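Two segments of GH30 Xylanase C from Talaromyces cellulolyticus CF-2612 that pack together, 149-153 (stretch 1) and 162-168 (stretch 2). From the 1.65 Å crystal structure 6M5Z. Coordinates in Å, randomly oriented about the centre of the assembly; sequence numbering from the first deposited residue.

Stretch 1 149-153: YLCGT
Stretch 2 162-168: DWRQAYA

A tight turn packed against the start of a helix can be held by one backbone hydrogen bond and a few well-placed side chains, and this contact between residues 149-153 and 162-168, burying 345 Å² in all, is a compact example. Leu 150 to Thr 153 form a type II beta turn (phi/psi -56/127 at Cys 151, 102/-13 at Gly 152), closed by Thr 153 N to Leu 150 O at 3.3 Å; the p rotamer of Thr 153 brings its OG1 to the same Leu 150 O, at 2.7 Å. Trp 163 is the N-cap residue of a helix that runs from Arg 164 through Ala 168 and beyond, with Tyr 167 N hydrogen-bonded to Trp 163 O at 2.9 Å.

The single hydrogen bond across the stretches runs from Trp 163 N to Cys 151 O, 3.0 Å with an N-H...O angle of 147°. Beside it lies the closest CA pair, Gly 152 CA and Asp 162 CA, 4.2 Å apart. Glycine suits this position twice over: its backbone angles would jam a CB against the preceding carbonyl, and an ideal CB would sit 2.0 Å from Asp 162 OD1.

Asp 162 (chi1 t, chi2 0°) binds the first helical residue through its carboxylate. Asp 162 OD1 accepts from Arg 164 N at 3.1 Å and Arg 164 NE at 3.0 Å, while Asp 162 OD2 forms a salt bridge with Arg 164 NH2 at 2.9 Å. Thus held, with chi1 to chi3 m, t, m and chi4 173°, the partly exposed guanidinium presents one face to Gly 152 O; Arg 164 NE is 3.1 Å from Gly 152 O, but the angle is too poor for a hydrogen bond.

Buried apolar packing completes the contact. Leu 150 (t, p) points toward the helix, its CD2 3.8 Å from CD2 of Tyr 167 (chi1 t, chi2 41°). Cys 151 (m), covalently bonded elsewhere in the structure, sets CB at the indole edge, 3.5 Å from CD1 of Trp 163 (chi1 m, chi2 84°).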

# COMPACT_ATOMS: atom_id res chain seq x y z
N TYR A 149 -12.37 0.74 -22.24
CA TYR A 149 -11.13 1.53 -22.33
C TYR A 149 -11.51 3.01 -22.27
O TYR A 149 -12.59 3.36 -22.73
CB TYR A 149 -10.35 1.21 -23.61
CG TYR A 149 -9.89 -0.22 -23.72
CD1 TYR A 149 -10.72 -1.24 -24.15
CD2 TYR A 149 -8.60 -0.56 -23.39
CE1 TYR A 149 -10.28 -2.56 -24.21
CE2 TYR A 149 -8.15 -1.86 -23.44
CZ TYR A 149 -8.99 -2.86 -23.87
OH TYR A 149 -8.50 -4.14 -23.91
N LEU A 150 -10.61 3.85 -21.81
CA LEU A 150 -10.80 5.32 -21.88
C LEU A 150 -10.84 5.76 -23.35
O LEU A 150 -9.88 5.53 -24.08
CB LEU A 150 -9.66 5.99 -21.14
CG LEU A 150 -9.69 7.52 -21.19
CD1 LEU A 150 -10.91 8.07 -20.48
CD2 LEU A 150 -8.41 8.03 -20.54
N CYS A 151 -11.95 6.38 -23.76
CA CYS A 151 -12.18 6.90 -25.12
C CYS A 151 -11.05 7.86 -25.50
O CYS A 151 -10.83 8.85 -24.75
CB CYS A 151 -13.52 7.63 -25.14
SG CYS A 151 -14.93 6.51 -25.00
N GLY A 152 -10.40 7.63 -26.64
CA GLY A 152 -9.36 8.57 -27.10
C GLY A 152 -7.94 8.09 -26.85
O GLY A 152 -7.02 8.66 -27.42
N THR A 153 -7.75 7.06 -26.03
CA THR A 153 -6.45 6.40 -25.89
C THR A 153 -6.17 5.65 -27.20
O THR A 153 -7.10 5.41 -27.99
CB THR A 153 -6.38 5.59 -24.60
OG1 THR A 153 -7.43 4.62 -24.64
CG2 THR A 153 -6.52 6.46 -23.36
N ASP A 162 -13.27 12.00 -27.85
CA ASP A 162 -12.01 11.79 -27.11
C ASP A 162 -12.19 12.37 -25.71
O ASP A 162 -12.33 13.59 -25.60
CB ASP A 162 -10.85 12.47 -27.84
CG ASP A 162 -9.50 12.43 -27.14
OD1 ASP A 162 -9.37 11.88 -26.03
OD2 ASP A 162 -8.56 12.98 -27.71
N TRP A 163 -12.30 11.51 -24.69
CA TRP A 163 -12.63 11.94 -23.31
C TRP A 163 -11.38 12.04 -22.43
O TRP A 163 -11.55 12.15 -21.21
CB TRP A 163 -13.64 10.96 -22.71
CG TRP A 163 -15.00 11.05 -23.30
CD1 TRP A 163 -15.44 10.46 -24.44
CD2 TRP A 163 -16.12 11.79 -22.78
NE1 TRP A 163 -16.75 10.75 -24.66
CE2 TRP A 163 -17.20 11.59 -23.67
CE3 TRP A 163 -16.31 12.60 -21.68
CZ2 TRP A 163 -18.46 12.14 -23.44
CZ3 TRP A 163 -17.54 13.20 -21.49
CH2 TRP A 163 -18.60 12.96 -22.36
N ARG A 164 -10.17 12.00 -23.00
CA ARG A 164 -8.92 12.10 -22.22
C ARG A 164 -8.93 13.39 -21.41
O ARG A 164 -8.67 13.34 -20.19
CB ARG A 164 -7.70 12.01 -23.11
CG ARG A 164 -7.49 10.59 -23.58
CD ARG A 164 -6.29 10.45 -24.48
NE ARG A 164 -6.48 11.21 -25.70
CZ ARG A 164 -5.55 11.39 -26.61
NH1 ARG A 164 -4.31 10.93 -26.44
NH2 ARG A 164 -5.86 12.06 -27.71
N GLN A 165 -9.16 14.54 -22.04
CA GLN A 165 -9.09 15.81 -21.29
C GLN A 165 -10.19 15.83 -20.23
O GLN A 165 -9.95 16.30 -19.08
CB GLN A 165 -9.21 17.04 -22.20
CG GLN A 165 -8.95 18.35 -21.44
CD GLN A 165 -7.61 18.37 -20.73
OE1 GLN A 165 -7.54 18.50 -19.51
NE2 GLN A 165 -6.53 18.24 -21.48
N ALA A 166 -11.39 15.35 -20.56
CA ALA A 166 -12.52 15.28 -19.60
C ALA A 166 -12.14 14.44 -18.39
O ALA A 166 -12.45 14.82 -17.26
CB ALA A 166 -13.73 14.71 -20.29
N TYR A 167 -11.42 13.33 -18.59
CA TYR A 167 -11.08 12.43 -17.47
C TYR A 167 -9.99 13.06 -16.61
O TYR A 167 -10.08 13.00 -15.38
CB TYR A 167 -10.71 11.05 -17.99
CG TYR A 167 -10.46 10.03 -16.91
CD1 TYR A 167 -11.26 9.95 -15.78
CD2 TYR A 167 -9.42 9.14 -17.06
CE1 TYR A 167 -11.04 8.98 -14.82
CE2 TYR A 167 -9.22 8.14 -16.12
CZ TYR A 167 -10.01 8.08 -15.00
OH TYR A 167 -9.79 7.09 -14.09
N ALA A 168 -9.00 13.71 -17.21
CA ALA A 168 -7.97 14.46 -16.46
C ALA A 168 -8.65 15.57 -15.66
O ALA A 168 -8.27 15.78 -14.49
CB ALA A 168 -6.90 14.99 -17.38